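KLLA0C04147p (Kluyveromyces lactis, PDB 5H2D) binds ergosterol in the OSBP-related domain that makes up this chain and, like other OSBP family members, probably transfers sterols. Local coordinates at residues A[77-82]-A[107-112]; A[273-278]-A[317-322]. All coordinates share one frame; numbering follows the deposited sequence.

Interaction 1 (A[77-82]-A[107-112]); sequences AEDLEY and VSSYAS. With ERG (ergosterol), chain B.
Asp79 and Ser109 are the nearest backbone pair, their CA atoms 5.2 Å apart where the 3-10 turn after helix 72-77 meets the C-terminal end of helix 95-108 and the loop that follows. Direct contact is by van der Waals packing: Ser109 CB rests 3.8 Å from Asp79 CA, and Tyr82 comes obliquely onto Ser108, its CE2 3.3 Å from Ser108 O. Water makes the polar links. Ser109 OG, turned between its own N and carbonyl carbon (chi1 42°), accepts from one water that also donates to Asp79 OD1, and donates to a second that donates to Asp79 O. The first also lies 3.3 Å from ergosterol O1 and bonds Tyr110 OH weakly. A third links Asp79 O and Tyr82 N to Ser108 OG, which also bonds Phe105 O. A fourth accepts from Ser112 OG and donates to Glu78 O and Glu81 OE1; Glu81 OE2 is hydrogen-bonded to Asn321. Asp79 OD1 lies 3.1 Å from ergosterol O1. Lys205 forms a salt bridge with Asp79 OD2 and hydrogen-bonds the sterol; Glu78 has salt bridges to Arg116 and Arg75. The sterol hydroxyl thus meets a buried, charged and hydrated site, where the lysine would be expected to stabilise an ionised Asp79.

Interaction 2 (A[273-278]-A[317-322]); sequences WNESVS and VWHVNE
Ser276 and Val277 pair with His319 and Trp318 in an antiparallel strand contact, the pairing of strands 276-281 and 314-319 at the end of the run of antiparallel strands that begins at 128-133 in this oxysterol-binding domain. The axes of 276-278 and 317-319 approach to 4.6 Å, with their N-to-C directions 165° apart. Ser276 and His319 form a non-hydrogen-bonded pair, and Val277 and Trp318 a hydrogen-bonded one, in which Val277 N donates to Trp318 O at 2.9 Å. Val317 and Trp318 together face Val277 in a classic beta bulge, both N-H groups directed at Val277 O, although the modelled place of that oxygen is less certain. Past the strand ends, Val320 N donates to Glu275 O at 2.9 Å.

On the face shared with Val277, the Trp318 indole begins anti to its backbone N (chi1 169°) and reaches across the backbone of the partner strand: CE3 meets Val277 CG2 at 3.9 Å, CZ3 lies against Ser276 N and CA, and CH2 comes 3.4 Å from Trp273 O. Ile104 of helix 95-108 packs against Val277 and Trp318 on this side and also touches Val317. On the other face, His319 CD2 meets Ser276 CB at 3.6 Å, while Glu275 O sits 3.4 Å above the centre of the imidazole ring. The ring's rotation is fixed from its own chain, because ND1 donates to Val320 O at 2.9 Å, in the ring plane and onto a carbonyl lone pair.

Glu275 O is therefore an acceptor for Val320 N and at the same time a partner for the ring face. That ND1 acts as donor is set by its bond to Val320 O, and the carbonyl oxygen over the ring would be expected to suit a positively charged imidazole.

Both interactions lie in the one oxysterol-binding domain, their centres 11 Å apart, and they touch. Tyr82 OH makes a probable hydrogen bond of 2.8 Å to Asn321 N. The Tyr82 and Trp318 rings meet edge-to-face, with Tyr82 CD1 3.3 Å from Trp318 NE1, and Ala111 CB packs 3.4 Å from Trp273 O. Helix 95-108 serves both: it packs on interaction 2, and its C-terminal end enters interaction 1. Interaction 1 is buried, its centre about 7 Å from the centre of the chain, and relies on water and charge beside the sterol. Interaction 2, its centre about 17 Å from the centre of the chain, is partly exposed and relies on direct strand hydrogen bonds.

Interaction 1 (A[77-82]-A[107-112])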
loop_
_atom_site.group_PDB
_atom_site.type_symbol
_atom_site.label_atom_id
_atom_site.label_comp_id
_atom_site.label_asym_id
_atom_site.label_seq_id
_atom_site.Cartn_x
_atom_site.Cartn_y
_atom_site.Cartn_z
ATOM N N ALA A 77 -1.880 -0.472 2.923
ATOM C CA ALA A 77 -1.876 0.814 3.615
ATOM C C ALA A 77 -0.470 1.364 3.826
ATOM O O ALA A 77 -0.315 2.575 4.024
ATOM C CB ALA A 77 -2.591 0.688 4.965
ATOM N N GLU A 78 0.564 0.512 3.795
ATOM C CA GLU A 78 1.923 1.022 3.902
ATOM C C GLU A 78 2.330 1.871 2.698
ATOM O O GLU A 78 3.389 2.506 2.748
ATOM C CB GLU A 78 2.899 -0.146 4.123
ATOM C CG GLU A 78 2.658 -0.839 5.479
ATOM C CD GLU A 78 3.670 -1.933 5.821
ATOM O OE1 GLU A 78 4.896 -1.669 5.817
ATOM O OE2 GLU A 78 3.236 -3.063 6.138
ATOM N N ASP A 79 1.515 1.909 1.634
ATOM C CA ASP A 79 1.700 2.907 0.579
ATOM C C ASP A 79 1.753 4.310 1.157
ATOM O O ASP A 79 2.365 5.213 0.566
ATOM C CB ASP A 79 0.546 2.899 -0.433
ATOM C CG ASP A 79 0.541 1.717 -1.373
ATOM O OD1 ASP A 79 1.550 0.979 -1.485
ATOM O OD2 ASP A 79 -0.530 1.544 -2.013
ATOM N N LEU A 80 1.106 4.513 2.297
ATOM C CA LEU A 80 0.898 5.849 2.846
ATOM C C LEU A 80 1.980 6.287 3.819
ATOM O O LEU A 80 1.863 7.382 4.386
ATOM C CB LEU A 80 -0.462 5.900 3.550
ATOM C CG LEU A 80 -1.636 5.542 2.642
ATOM C CD1 LEU A 80 -2.939 5.669 3.406
ATOM C CD2 LEU A 80 -1.627 6.433 1.394
ATOM N N GLU A 81 3.024 5.477 4.038
ATOM C CA GLU A 81 3.985 5.795 5.091
ATOM C C GLU A 81 4.580 7.187 4.903
ATOM O O GLU A 81 4.770 7.923 5.878
ATOM C CB GLU A 81 5.103 4.750 5.140
ATOM C CG GLU A 81 6.117 5.034 6.232
ATOM C CD GLU A 81 7.135 3.904 6.417
ATOM O OE1 GLU A 81 7.014 2.851 5.753
ATOM O OE2 GLU A 81 8.071 4.068 7.225
ATOM N N TYR A 82 4.881 7.563 3.664
ATOM C CA TYR A 82 5.498 8.858 3.369
ATOM C C TYR A 82 4.548 9.762 2.588
ATOM O O TYR A 82 4.957 10.472 1.669
ATOM C CB TYR A 82 6.806 8.658 2.610
ATOM C CG TYR A 82 7.787 7.765 3.350
ATOM C CD1 TYR A 82 8.676 8.294 4.286
ATOM C CD2 TYR A 82 7.829 6.392 3.117
ATOM C CE1 TYR A 82 9.580 7.489 4.975
ATOM C CE2 TYR A 82 8.735 5.580 3.791
ATOM C CZ TYR A 82 9.595 6.122 4.726
ATOM O OH TYR A 82 10.483 5.299 5.387
ATOM N N VAL A 107 7.739 5.483 -5.125
ATOM C CA VAL A 107 8.944 4.719 -4.821
ATOM C C VAL A 107 9.125 4.535 -3.323
ATOM O O VAL A 107 9.718 3.539 -2.879
ATOM C CB VAL A 107 10.159 5.433 -5.444
ATOM C CG1 VAL A 107 11.469 4.797 -4.979
ATOM C CG2 VAL A 107 10.047 5.441 -6.968
ATOM N N SER A 108 8.589 5.463 -2.528
ATOM C CA SER A 108 8.899 5.547 -1.107
ATOM C C SER A 108 8.380 4.358 -0.308
ATOM O O SER A 108 8.834 4.153 0.815
ATOM C CB SER A 108 8.313 6.836 -0.532
ATOM O OG SER A 108 6.890 6.813 -0.516
ATOM N N SER A 109 7.427 3.603 -0.831
ATOM C CA SER A 109 6.806 2.535 -0.053
ATOM C C SER A 109 7.525 1.196 -0.175
ATOM O O SER A 109 7.031 0.189 0.360
ATOM C CB SER A 109 5.344 2.378 -0.454
ATOM O OG SER A 109 5.210 2.475 -1.855
ATOM N N TYR A 110 8.698 1.152 -0.804
ATOM C CA TYR A 110 9.388 -0.125 -0.947
ATOM C C TYR A 110 10.472 -0.361 0.095
ATOM O O TYR A 110 10.822 -1.520 0.348
ATOM C CB TYR A 110 9.923 -0.272 -2.397
ATOM C CG TYR A 110 8.694 -0.496 -3.226
ATOM C CD1 TYR A 110 8.075 -1.744 -3.238
ATOM C CD2 TYR A 110 8.044 0.568 -3.834
ATOM C CE1 TYR A 110 6.893 -1.940 -3.884
ATOM C CE2 TYR A 110 6.847 0.380 -4.487
ATOM C CZ TYR A 110 6.273 -0.879 -4.503
ATOM O OH TYR A 110 5.072 -1.069 -5.126
ATOM N N ALA A 111 10.941 0.678 0.786
ATOM C CA ALA A 111 11.907 0.446 1.853
ATOM C C ALA A 111 11.344 -0.484 2.915
ATOM O O ALA A 111 12.072 -1.310 3.478
ATOM C CB ALA A 111 12.327 1.762 2.497
ATOM N N SER A 112 10.051 -0.358 3.210
ATOM C CA SER A 112 9.427 -1.150 4.261
ATOM C C SER A 112 9.328 -2.630 3.919
ATOM O O SER A 112 9.029 -3.419 4.815
ATOM C CB SER A 112 8.024 -0.616 4.563
ATOM O OG SER A 112 7.205 -0.700 3.413
HETATM C C1 ERG B . 4.547 -4.545 -2.098
HETATM C C2 ERG B . 3.943 -3.147 -1.980
HETATM C C3 ERG B . 2.523 -3.228 -2.476
HETATM C C4 ERG B . 1.722 -4.223 -1.636
HETATM C C5 ERG B . 2.363 -5.504 -1.542
HETATM C C6 ERG B . 1.575 -6.642 -1.439
HETATM C C7 ERG B . 2.114 -7.929 -1.275
HETATM C C8 ERG B . 3.496 -8.119 -1.194
HETATM C C9 ERG B . 4.342 -7.016 -1.515
HETATM C C10 ERG B . 3.759 -5.594 -1.303
HETATM C C11 ERG B . 5.819 -7.144 -0.946
HETATM C C12 ERG B . 6.368 -8.573 -1.009
HETATM C C13 ERG B . 5.361 -9.505 -0.304
HETATM C C14 ERG B . 4.081 -9.444 -1.168
HETATM C C15 ERG B . 3.254 -10.568 -0.579
HETATM C C16 ERG B . 4.297 -11.674 -0.248
HETATM C C17 ERG B . 5.677 -10.995 -0.468
HETATM C C18 ERG B . 5.135 -9.135 1.179
HETATM C C19 ERG B . 3.870 -5.282 0.216
HETATM C C20 ERG B . 6.714 -11.637 0.483
HETATM C C21 ERG B . 8.098 -11.001 0.423
HETATM C C22 ERG B . 6.821 -13.096 0.060
HETATM C C23 ERG B . 6.354 -14.186 0.972
HETATM C C24 ERG B . 6.439 -15.641 0.512
HETATM C C25 ERG B . 6.926 -16.495 1.690
HETATM C C26 ERG B . 8.324 -16.011 2.093
HETATM C C27 ERG B . 7.036 -17.985 1.329
HETATM C C28 ERG B . 5.045 -16.042 0.072
HETATM O O1 ERG B . 1.889 -1.900 -2.436
HETATM O O HOH W 1 6.027 1.870 3.388
HETATM O O HOH W 2 4.916 5.979 1.334
HETATM O O HOH W 3 3.678 0.688 -3.376
HETATM O O HOH W 4 3.665 4.759 -2.080
#

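Interaction 2 (A[273-278]-A[317-322])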
loop_
_atom_site.group_PDB
_atom_site.type_symbol
_atom_site.label_atom_id
_atom_site.label_comp_id
_atom_site.label_asym_id
_atom_site.label_seq_id
_atom_site.Cartn_x
_atom_site.Cartn_y
_atom_site.Cartn_z
ATOM N N TRP A 273 16.250 2.487 -3.130
ATOM C CA TRP A 273 14.901 2.526 -2.566
ATOM C C TRP A 273 14.829 1.979 -1.147
ATOM O O TRP A 273 13.758 2.060 -0.533
ATOM C CB TRP A 273 13.895 1.801 -3.480
ATOM C CG TRP A 273 14.263 0.411 -3.954
ATOM C CD1 TRP A 273 14.771 0.066 -5.180
ATOM C CD2 TRP A 273 14.116 -0.812 -3.223
ATOM N NE1 TRP A 273 14.960 -1.300 -5.248
ATOM C CE2 TRP A 273 14.573 -1.858 -4.057
ATOM C CE3 TRP A 273 13.655 -1.126 -1.934
ATOM C CZ2 TRP A 273 14.584 -3.188 -3.649
ATOM C CZ3 TRP A 273 13.663 -2.450 -1.533
ATOM C CH2 TRP A 273 14.127 -3.465 -2.390
ATOM N N ASN A 274 15.921 1.453 -0.594
ATOM C CA ASN A 274 15.963 1.138 0.827
ATOM C C ASN A 274 16.636 2.232 1.653
ATOM O O ASN A 274 16.851 2.035 2.852
ATOM C CB ASN A 274 16.668 -0.205 1.058
ATOM C CG ASN A 274 18.125 -0.172 0.690
ATOM O OD1 ASN A 274 18.545 0.589 -0.187
ATOM N ND2 ASN A 274 18.917 -1.012 1.352
ATOM N N GLU A 275 16.936 3.392 1.055
ATOM C CA GLU A 275 17.723 4.403 1.753
ATOM C C GLU A 275 17.280 5.836 1.471
ATOM O O GLU A 275 16.801 6.517 2.375
ATOM C CB GLU A 275 19.203 4.246 1.408
ATOM C CG GLU A 275 20.116 5.159 2.211
ATOM C CD GLU A 275 21.589 4.892 1.946
ATOM O OE1 GLU A 275 21.903 4.129 1.001
ATOM O OE2 GLU A 275 22.432 5.447 2.685
ATOM N N SER A 276 17.446 6.323 0.244
ATOM C CA SER A 276 17.136 7.727 -0.006
ATOM C C SER A 276 17.074 7.972 -1.504
ATOM O O SER A 276 17.661 7.229 -2.297
ATOM C CB SER A 276 18.172 8.657 0.636
ATOM O OG SER A 276 19.449 8.472 0.055
ATOM N N VAL A 277 16.359 9.032 -1.877
ATOM C CA VAL A 277 16.231 9.447 -3.268
ATOM C C VAL A 277 16.466 10.951 -3.364
ATOM O O VAL A 277 15.930 11.720 -2.559
ATOM C CB VAL A 277 14.856 9.086 -3.854
ATOM C CG1 VAL A 277 14.652 9.808 -5.179
ATOM C CG2 VAL A 277 14.758 7.573 -4.041
ATOM N N SER A 278 17.258 11.357 -4.350
ATOM C CA SER A 278 17.576 12.751 -4.628
ATOM C C SER A 278 17.173 13.066 -6.061
ATOM O O SER A 278 16.912 12.170 -6.865
ATOM C CB SER A 278 19.073 13.023 -4.420
ATOM O OG SER A 278 19.438 12.824 -3.064
ATOM N N VAL A 317 14.937 14.458 -1.635
ATOM C CA VAL A 317 13.486 14.408 -1.695
ATOM C C VAL A 317 12.913 13.435 -0.676
ATOM O O VAL A 317 11.896 13.729 -0.036
ATOM C CB VAL A 317 12.990 14.055 -3.116
ATOM C CG1 VAL A 317 13.401 15.136 -4.112
ATOM C CG2 VAL A 317 13.525 12.709 -3.549
ATOM N N TRP A 318 13.548 12.275 -0.500
ATOM C CA TRP A 318 13.018 11.247 0.387
ATOM C C TRP A 318 14.150 10.495 1.077
ATOM O O TRP A 318 15.175 10.199 0.460
ATOM C CB TRP A 318 12.129 10.264 -0.396
ATOM C CG TRP A 318 11.789 9.055 0.408
ATOM C CD1 TRP A 318 10.812 8.950 1.358
ATOM C CD2 TRP A 318 12.458 7.792 0.374
ATOM N NE1 TRP A 318 10.832 7.695 1.918
ATOM C CE2 TRP A 318 11.829 6.962 1.327
ATOM C CE3 TRP A 318 13.523 7.279 -0.368
ATOM C CZ2 TRP A 318 12.224 5.642 1.546
ATOM C CZ3 TRP A 318 13.920 5.965 -0.148
ATOM C CH2 TRP A 318 13.272 5.167 0.807
ATOM N N HIS A 319 13.953 10.178 2.358
ATOM C CA HIS A 319 14.865 9.307 3.086
ATOM C C HIS A 319 14.059 8.355 3.955
ATOM O O HIS A 319 13.022 8.737 4.501
ATOM C CB HIS A 319 15.835 10.109 3.969
ATOM C CG HIS A 319 16.993 9.307 4.478
ATOM N ND1 HIS A 319 16.860 8.343 5.459
ATOM C CD2 HIS A 319 18.305 9.324 4.142
ATOM C CE1 HIS A 319 18.041 7.804 5.704
ATOM N NE2 HIS A 319 18.933 8.377 4.916
ATOM N N VAL A 320 14.557 7.124 4.094
ATOM C CA VAL A 320 13.855 6.100 4.864
ATOM C C VAL A 320 13.791 6.493 6.334
ATOM O O VAL A 320 14.740 7.070 6.892
ATOM C CB VAL A 320 14.543 4.736 4.676
ATOM C CG1 VAL A 320 15.924 4.740 5.302
ATOM C CG2 VAL A 320 13.690 3.609 5.264
ATOM N N ASN A 321 12.667 6.178 6.973
ATOM C CA ASN A 321 12.530 6.365 8.408
ATOM C C ASN A 321 13.486 5.446 9.157
ATOM O O ASN A 321 13.830 4.353 8.693
ATOM C CB ASN A 321 11.089 6.086 8.850
ATOM C CG ASN A 321 10.131 7.193 8.449
ATOM O OD1 ASN A 321 10.479 8.370 8.505
ATOM N ND2 ASN A 321 8.924 6.824 8.030
ATOM N N GLU A 322 13.906 5.896 10.340
ATOM C CA GLU A 322 14.650 5.016 11.229
ATOM C C GLU A 322 13.785 3.822 11.608
ATOM O O GLU A 322 12.565 3.933 11.775
ATOM C CB GLU A 322 15.110 5.767 12.481
ATOM C CG GLU A 322 14.070 5.850 13.575
ATOM C CD GLU A 322 14.567 6.613 14.793
ATOM O OE1 GLU A 322 13.728 7.001 15.639
ATOM O OE2 GLU A 322 15.796 6.829 14.900
#